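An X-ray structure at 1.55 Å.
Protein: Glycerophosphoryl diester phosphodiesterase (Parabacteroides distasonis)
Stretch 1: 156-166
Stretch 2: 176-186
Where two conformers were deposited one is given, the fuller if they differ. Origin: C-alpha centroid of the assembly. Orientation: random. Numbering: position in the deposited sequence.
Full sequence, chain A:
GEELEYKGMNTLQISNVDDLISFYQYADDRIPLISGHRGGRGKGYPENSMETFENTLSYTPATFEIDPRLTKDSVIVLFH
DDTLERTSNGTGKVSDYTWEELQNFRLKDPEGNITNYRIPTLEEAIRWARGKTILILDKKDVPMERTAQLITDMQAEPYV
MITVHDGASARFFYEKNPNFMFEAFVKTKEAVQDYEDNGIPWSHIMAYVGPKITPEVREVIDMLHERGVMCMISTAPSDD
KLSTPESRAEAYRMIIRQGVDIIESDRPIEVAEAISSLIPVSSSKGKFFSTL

Stretch 1 (156-166) AEPYVMITVHD
Stretch 2 (176-186) KNPNFMFEAFV

Val 160 to Val 164 form an extended strand, phi −82 to −133° and psi 109 to 162°, beside a strand through Phe 182 to Phe 185. Their N-to-C directions differ by 15°, so they run parallel, with Ile 162 paired to Phe 182, Thr 163 to Glu 183 and Val 164 to Ala 184 (CA–CA 4.6–5.0 Å). Four hydrogen bonds fix this register: Ile 162 N to Met 181 O, 3.1 Å; Glu 183 N to Ile 162 O, 3.0 Å; Val 164 N to Glu 183 O, 2.9 Å; Phe 185 N to Val 164 O, 3.0 Å. Before the ladder, a water accepts from Met 181 N and donates to Glu 157 O and Val 160 O.

Asn 177 (chi1 t) donates from ND2 to Glu 157 OE2 at 2.8 Å, while its OD1 accepts from Asn 179 N at 3.0 Å. Ile 162 (m, t) sets CD1 3.7 Å from the Phe 180 ring centroid, 10° off the normal, a CH-pi contact. On the same sheet face, Val 164 (m) places CG1 3.8 Å from Phe 182 CD1 and CG2 3.9 Å from Ala 184 CB. Selenomethionines Met 161 (m, t, p) and Met 181 (t, p) meet CG to CG at 3.7 Å. The His 165 edge faces the Phe 185 ring, planes at 70° (both chi1 m).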

# COMPACT_ATOMS: atom_id res chain seq x y z
N ALA A 156 6.83 21.71 9.46
CA ALA A 156 5.38 21.43 9.55
C ALA A 156 5.06 20.33 10.56
O ALA A 156 3.95 19.85 10.63
CB ALA A 156 4.81 21.04 8.13
N GLU A 157 6.05 19.92 11.35
CA GLU A 157 5.80 18.88 12.37
C GLU A 157 4.64 19.12 13.30
O GLU A 157 3.99 18.13 13.71
CB GLU A 157 7.02 18.60 13.21
CG GLU A 157 8.32 18.25 12.40
CD GLU A 157 9.25 19.43 12.17
OE1 GLU A 157 8.77 20.59 12.02
OE2 GLU A 157 10.49 19.21 12.13
N PRO A 158 4.38 20.39 13.68
CA PRO A 158 3.22 20.58 14.58
C PRO A 158 1.84 20.41 13.97
O PRO A 158 0.84 20.48 14.70
CB PRO A 158 3.39 22.05 15.04
CG PRO A 158 4.85 22.35 14.84
CD PRO A 158 5.26 21.57 13.64
N TYR A 159 1.74 20.25 12.65
CA TYR A 159 0.45 20.19 12.00
C TYR A 159 0.35 19.19 10.85
O TYR A 159 -0.67 19.16 10.16
CB TYR A 159 -0.07 21.57 11.56
CG TYR A 159 0.85 22.37 10.67
CD1 TYR A 159 1.91 23.12 11.21
CD2 TYR A 159 0.57 22.52 9.29
CE1 TYR A 159 2.75 23.85 10.40
CE2 TYR A 159 1.40 23.28 8.49
CZ TYR A 159 2.49 23.92 9.02
OH TYR A 159 3.28 24.68 8.20
N VAL A 160 1.38 18.39 10.63
CA VAL A 160 1.31 17.34 9.59
C VAL A 160 1.85 16.06 10.22
O VAL A 160 3.05 15.96 10.51
CB VAL A 160 2.12 17.73 8.34
CG1 VAL A 160 1.95 16.64 7.21
CG2 VAL A 160 1.75 19.12 7.82
N MSE A 161 0.96 15.11 10.48
CA MSE A 161 1.29 13.82 11.11
C MSE A 161 1.46 12.77 10.04
O MSE A 161 0.94 12.94 8.92
CB MSE A 161 0.18 13.36 12.08
CG MSE A 161 0.07 14.24 13.26
SE MSE A 161 -1.59 13.98 14.26
CE MSE A 161 -1.43 12.10 14.78
N ILE A 162 2.11 11.67 10.40
CA ILE A 162 2.40 10.59 9.44
C ILE A 162 1.72 9.30 9.91
O ILE A 162 1.87 8.92 11.05
CB ILE A 162 3.91 10.35 9.31
CG1 ILE A 162 4.62 11.66 8.92
CG2 ILE A 162 4.21 9.23 8.27
CD1 ILE A 162 6.16 11.66 9.20
N THR A 163 0.96 8.66 9.02
CA THR A 163 0.35 7.38 9.32
C THR A 163 1.40 6.31 9.11
O THR A 163 2.05 6.28 8.07
CB THR A 163 -0.87 7.09 8.42
OG1 THR A 163 -1.83 8.11 8.60
CG2 THR A 163 -1.50 5.71 8.83
N VAL A 164 1.54 5.44 10.11
CA VAL A 164 2.49 4.33 10.07
C VAL A 164 1.77 3.06 10.46
O VAL A 164 0.87 3.09 11.34
CB VAL A 164 3.70 4.56 11.02
CG1 VAL A 164 4.58 5.75 10.49
CG2 VAL A 164 3.28 4.78 12.48
N HIS A 165 2.11 1.98 9.75
CA HIS A 165 1.41 0.72 9.93
C HIS A 165 2.08 -0.21 10.95
O HIS A 165 1.48 -1.18 11.39
CB HIS A 165 1.21 0.02 8.60
CG HIS A 165 0.34 0.76 7.65
ND1 HIS A 165 0.54 0.74 6.28
CD2 HIS A 165 -0.70 1.60 7.85
CE1 HIS A 165 -0.37 1.49 5.69
NE2 HIS A 165 -1.14 2.02 6.62
N ASP A 166 3.32 0.05 11.30
CA ASP A 166 4.05 -0.80 12.25
C ASP A 166 5.22 -0.04 12.83
O ASP A 166 5.51 1.11 12.44
CB ASP A 166 4.49 -2.14 11.60
CG ASP A 166 5.66 -1.99 10.63
OD1 ASP A 166 5.96 -0.85 10.23
OD2 ASP A 166 6.28 -3.02 10.28
N LYS A 176 14.77 9.77 11.60
CA LYS A 176 15.05 10.90 10.70
C LYS A 176 14.68 12.24 11.31
O LYS A 176 15.34 13.25 11.10
CB LYS A 176 14.30 10.77 9.38
CG LYS A 176 14.94 9.82 8.41
CD LYS A 176 14.37 9.97 7.03
N ASN A 177 13.60 12.25 12.08
CA ASN A 177 13.19 13.48 12.75
C ASN A 177 12.34 13.15 13.98
O ASN A 177 11.16 12.80 13.89
CB ASN A 177 12.42 14.39 11.80
CG ASN A 177 12.02 15.73 12.44
OD1 ASN A 177 12.16 15.94 13.64
ND2 ASN A 177 11.53 16.62 11.62
N PRO A 178 12.96 13.26 15.17
CA PRO A 178 12.20 12.85 16.37
C PRO A 178 11.09 13.76 16.83
O PRO A 178 10.45 13.50 17.85
CB PRO A 178 13.30 12.79 17.46
CG PRO A 178 14.29 13.77 17.00
CD PRO A 178 14.35 13.58 15.51
N ASN A 179 10.88 14.86 16.11
CA ASN A 179 9.76 15.74 16.37
C ASN A 179 8.51 15.33 15.59
O ASN A 179 7.47 15.94 15.72
CB ASN A 179 10.15 17.17 16.05
CG ASN A 179 11.17 17.74 17.05
OD1 ASN A 179 11.15 17.42 18.24
ND2 ASN A 179 12.12 18.48 16.54
N PHE A 180 8.58 14.28 14.77
CA PHE A 180 7.38 13.83 14.08
C PHE A 180 6.34 13.24 15.05
O PHE A 180 6.68 12.58 16.05
CB PHE A 180 7.70 12.75 13.08
CG PHE A 180 8.43 13.17 11.82
CD1 PHE A 180 8.17 14.38 11.17
CD2 PHE A 180 9.30 12.27 11.22
CE1 PHE A 180 8.88 14.72 10.01
CE2 PHE A 180 9.96 12.58 10.06
CZ PHE A 180 9.75 13.78 9.45
N MSE A 181 5.08 13.45 14.72
CA MSE A 181 3.95 12.85 15.43
C MSE A 181 3.29 11.83 14.52
O MSE A 181 3.14 12.11 13.33
CB MSE A 181 2.99 13.93 15.85
CG MSE A 181 1.72 13.57 16.56
SE MSE A 181 2.06 13.40 18.48
CE MSE A 181 0.80 11.97 18.81
N PHE A 182 2.86 10.70 15.07
CA PHE A 182 2.33 9.61 14.29
C PHE A 182 0.87 9.29 14.56
O PHE A 182 0.42 9.34 15.73
CB PHE A 182 3.16 8.35 14.57
CG PHE A 182 4.59 8.52 14.19
CD1 PHE A 182 4.94 8.64 12.86
CD2 PHE A 182 5.57 8.60 15.16
CE1 PHE A 182 6.26 8.83 12.50
CE2 PHE A 182 6.91 8.81 14.82
CZ PHE A 182 7.27 8.88 13.50
N GLU A 183 0.18 8.87 13.49
CA GLU A 183 -1.01 8.02 13.64
C GLU A 183 -0.51 6.58 13.41
O GLU A 183 -0.08 6.26 12.33
CB GLU A 183 -2.11 8.38 12.64
CG GLU A 183 -3.27 7.40 12.77
CD GLU A 183 -4.34 7.58 11.75
OE1 GLU A 183 -4.91 8.70 11.68
OE2 GLU A 183 -4.65 6.56 11.09
N ALA A 184 -0.49 5.78 14.44
CA ALA A 184 0.03 4.41 14.37
C ALA A 184 -1.09 3.39 14.39
O ALA A 184 -1.98 3.49 15.19
CB ALA A 184 1.00 4.17 15.56
N PHE A 185 -1.05 2.40 13.49
CA PHE A 185 -1.95 1.26 13.57
C PHE A 185 -1.59 0.43 14.78
O PHE A 185 -0.47 -0.10 14.90
CB PHE A 185 -1.86 0.42 12.30
CG PHE A 185 -2.63 0.98 11.12
CD1 PHE A 185 -2.55 2.32 10.80
CD2 PHE A 185 -3.38 0.15 10.29
CE1 PHE A 185 -3.30 2.86 9.76
CE2 PHE A 185 -4.10 0.68 9.20
CZ PHE A 185 -4.04 2.04 8.94
N VAL A 186 -2.54 0.27 15.70
CA VAL A 186 -2.28 -0.49 16.92
C VAL A 186 -3.51 -1.31 17.21
O VAL A 186 -4.33 -0.92 18.03
CB VAL A 186 -1.92 0.38 18.18
CG1 VAL A 186 -1.26 -0.52 19.22
CG2 VAL A 186 -1.03 1.52 17.86
O HOH W 1 4.60 15.59 12.82
O HOH W 2 0.76 -2.80 13.60